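PDB 6KCW: alginate lyase from Chitinophaga sp. MD30, which cleaves the polysaccharide alginate as a bacterial lyase of polysaccharide lyase family 36. Local coordinates for residues F27-W33 and L60-D65. Residues are numbered along the deposited sequence; the frame is centred on the assembly and turned at random.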
loop_
_atom_site.group_PDB
_atom_site.type_symbol
_atom_site.label_atom_id
_atom_site.label_comp_id
_atom_site.label_asym_id
_atom_site.label_seq_id
_atom_site.Cartn_x
_atom_site.Cartn_y
_atom_site.Cartn_z
ATOM N N PHE A 27 0.231 -10.632 -11.883
ATOM C CA PHE A 27 0.235 -10.770 -10.460
ATOM C C PHE A 27 -0.134 -12.158 -10.032
ATOM O O PHE A 27 0.149 -12.541 -8.942
ATOM C CB PHE A 27 -0.753 -9.797 -9.865
ATOM C CG PHE A 27 -0.334 -8.370 -9.958
ATOM C CD1 PHE A 27 0.384 -7.792 -8.959
ATOM C CD2 PHE A 27 -0.707 -7.604 -11.010
ATOM C CE1 PHE A 27 0.753 -6.495 -9.024
ATOM C CE2 PHE A 27 -0.342 -6.305 -11.091
ATOM C CZ PHE A 27 0.389 -5.744 -10.092
ATOM N N GLY A 28 -0.781 -12.912 -10.888
ATOM C CA GLY A 28 -1.186 -14.257 -10.541
ATOM C C GLY A 28 -2.631 -14.249 -10.144
ATOM O O GLY A 28 -3.364 -15.119 -10.466
ATOM N N ASN A 29 -3.035 -13.225 -9.436
ATOM C CA ASN A 29 -4.401 -13.074 -9.038
ATOM C C ASN A 29 -4.607 -11.621 -8.681
ATOM O O ASN A 29 -3.680 -10.997 -8.267
ATOM C CB ASN A 29 -4.794 -14.063 -7.934
ATOM C CG ASN A 29 -4.115 -13.797 -6.628
ATOM O OD1 ASN A 29 -4.570 -13.001 -5.853
ATOM N ND2 ASN A 29 -3.047 -14.490 -6.373
ATOM N N ALA A 30 -5.813 -11.099 -8.879
ATOM C CA ALA A 30 -6.168 -9.698 -8.608
ATOM C C ALA A 30 -7.671 -9.600 -8.613
ATOM O O ALA A 30 -8.255 -9.348 -9.638
ATOM C CB ALA A 30 -5.605 -8.811 -9.687
ATOM N N GLY A 31 -8.313 -9.778 -7.472
ATOM C CA GLY A 31 -9.758 -9.889 -7.446
ATOM C C GLY A 31 -10.580 -8.638 -7.201
ATOM O O GLY A 31 -11.705 -8.727 -6.688
ATOM N N GLY A 32 -10.059 -7.468 -7.555
ATOM C CA GLY A 32 -10.865 -6.270 -7.429
ATOM C C GLY A 32 -10.692 -5.318 -8.589
ATOM O O GLY A 32 -11.224 -4.201 -8.581
ATOM N N TRP A 33 -9.965 -5.775 -9.607
ATOM C CA TRP A 33 -9.456 -4.878 -10.630
ATOM C C TRP A 33 -10.577 -4.233 -11.435
ATOM O O TRP A 33 -11.566 -4.875 -11.800
ATOM C CB TRP A 33 -8.514 -5.632 -11.565
ATOM C CG TRP A 33 -7.427 -4.786 -12.056
ATOM C CD1 TRP A 33 -7.469 -3.948 -13.127
ATOM C CD2 TRP A 33 -6.114 -4.669 -11.499
ATOM N NE1 TRP A 33 -6.255 -3.323 -13.286
ATOM C CE2 TRP A 33 -5.405 -3.745 -12.294
ATOM C CE3 TRP A 33 -5.463 -5.260 -10.414
ATOM C CZ2 TRP A 33 -4.080 -3.392 -12.031
ATOM C CZ3 TRP A 33 -4.141 -4.908 -10.159
ATOM C CH2 TRP A 33 -3.471 -3.982 -10.963
ATOM N N LEU A 60 -8.641 2.101 -7.176
ATOM C CA LEU A 60 -8.368 0.708 -7.501
ATOM C C LEU A 60 -7.809 0.028 -6.262
ATOM O O LEU A 60 -6.732 0.393 -5.775
ATOM C CB LEU A 60 -7.403 0.607 -8.688
ATOM C CG LEU A 60 -6.793 -0.766 -8.989
ATOM C CD1 LEU A 60 -7.840 -1.702 -9.542
ATOM C CD2 LEU A 60 -5.638 -0.645 -9.961
ATOM N N ILE A 61 -8.547 -0.955 -5.755
ATOM C CA ILE A 61 -8.294 -1.566 -4.449
ATOM C C ILE A 61 -8.277 -3.075 -4.661
ATOM O O ILE A 61 -9.337 -3.712 -4.733
ATOM C CB ILE A 61 -9.345 -1.174 -3.405
ATOM C CG1 ILE A 61 -9.417 0.344 -3.235
ATOM C CG2 ILE A 61 -9.059 -1.861 -2.060
ATOM C CD1 ILE A 61 -10.312 0.752 -2.061
ATOM N N SER A 62 -7.080 -3.653 -4.776
ATOM C CA SER A 62 -6.939 -5.079 -5.027
ATOM C C SER A 62 -6.030 -5.699 -3.977
ATOM O O SER A 62 -5.045 -5.090 -3.556
ATOM C CB SER A 62 -6.383 -5.352 -6.438
ATOM O OG SER A 62 -6.540 -6.718 -6.800
ATOM N N ASN A 63 -6.379 -6.907 -3.549
ATOM C CA ASN A 63 -5.571 -7.690 -2.630
ATOM C C ASN A 63 -5.033 -8.887 -3.395
ATOM O O ASN A 63 -5.809 -9.735 -3.842
ATOM C CB ASN A 63 -6.402 -8.132 -1.425
ATOM C CG ASN A 63 -7.087 -6.970 -0.752
ATOM O OD1 ASN A 63 -6.439 -5.983 -0.413
ATOM N ND2 ASN A 63 -8.410 -7.063 -0.574
ATOM N N ILE A 64 -3.716 -8.963 -3.545
ATOM C CA ILE A 64 -3.101 -10.061 -4.282
ATOM C C ILE A 64 -2.717 -11.145 -3.286
ATOM O O ILE A 64 -1.832 -10.954 -2.447
ATOM C CB ILE A 64 -1.888 -9.609 -5.095
ATOM C CG1 ILE A 64 -2.277 -8.525 -6.095
ATOM C CG2 ILE A 64 -1.324 -10.791 -5.842
ATOM C CD1 ILE A 64 -2.108 -7.120 -5.584
ATOM N N ASP A 65 -3.387 -12.283 -3.392
ATOM C CA ASP A 65 -3.067 -13.471 -2.616
ATOM C C ASP A 65 -1.633 -13.936 -2.887
ATOM O O ASP A 65 -1.290 -14.314 -4.012
ATOM C CB ASP A 65 -4.066 -14.555 -3.005
ATOM C CG ASP A 65 -4.221 -15.621 -1.969
ATOM O OD1 ASP A 65 -3.381 -15.702 -1.057
ATOM O OD2 ASP A 65 -5.200 -16.389 -2.099
#
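A30 and G32 of the irregular segment 27-33 come nearest I64 and S62 of strand 60-65, the CA atoms of G32 and S62 lying 4.8 Å apart. At G32 a side chain would run into the carbonyl O of I61, so glycine suits the place. S62, being small, lets the loop come close, its OG 3.5 Å from A30 CA and at the W33 ring's edge. The primary amide of N29 does the work of one residue's C=O and N-H on an antiparallel strand: OD1 accepts the N-H of D65 at 2.8 Å, on a lone pair, while ND2 gives a straighter bond (167°) to D65 O at 2.9 Å and another to A1 O. With chi1 at 68°, CG sits between backbone N and carbonyl carbon, turning the amide strandward. An alanine here is likely to leave D65 N, D65 O and A1 O without these bonds. L60 spreads its methyls over one face of W33, CD1 making a CH-pi contact 4.0 Å from the five-membered ring's centroid; W33 NE1 hydrogen-bonds S38 OG. I64 CG1 packs obliquely against F27 CD1. I64 hydrogen-bonds M209 of strand 206-215 through its backbone, whereas at D65 N29 probably supplies an adjoining strand's bonds.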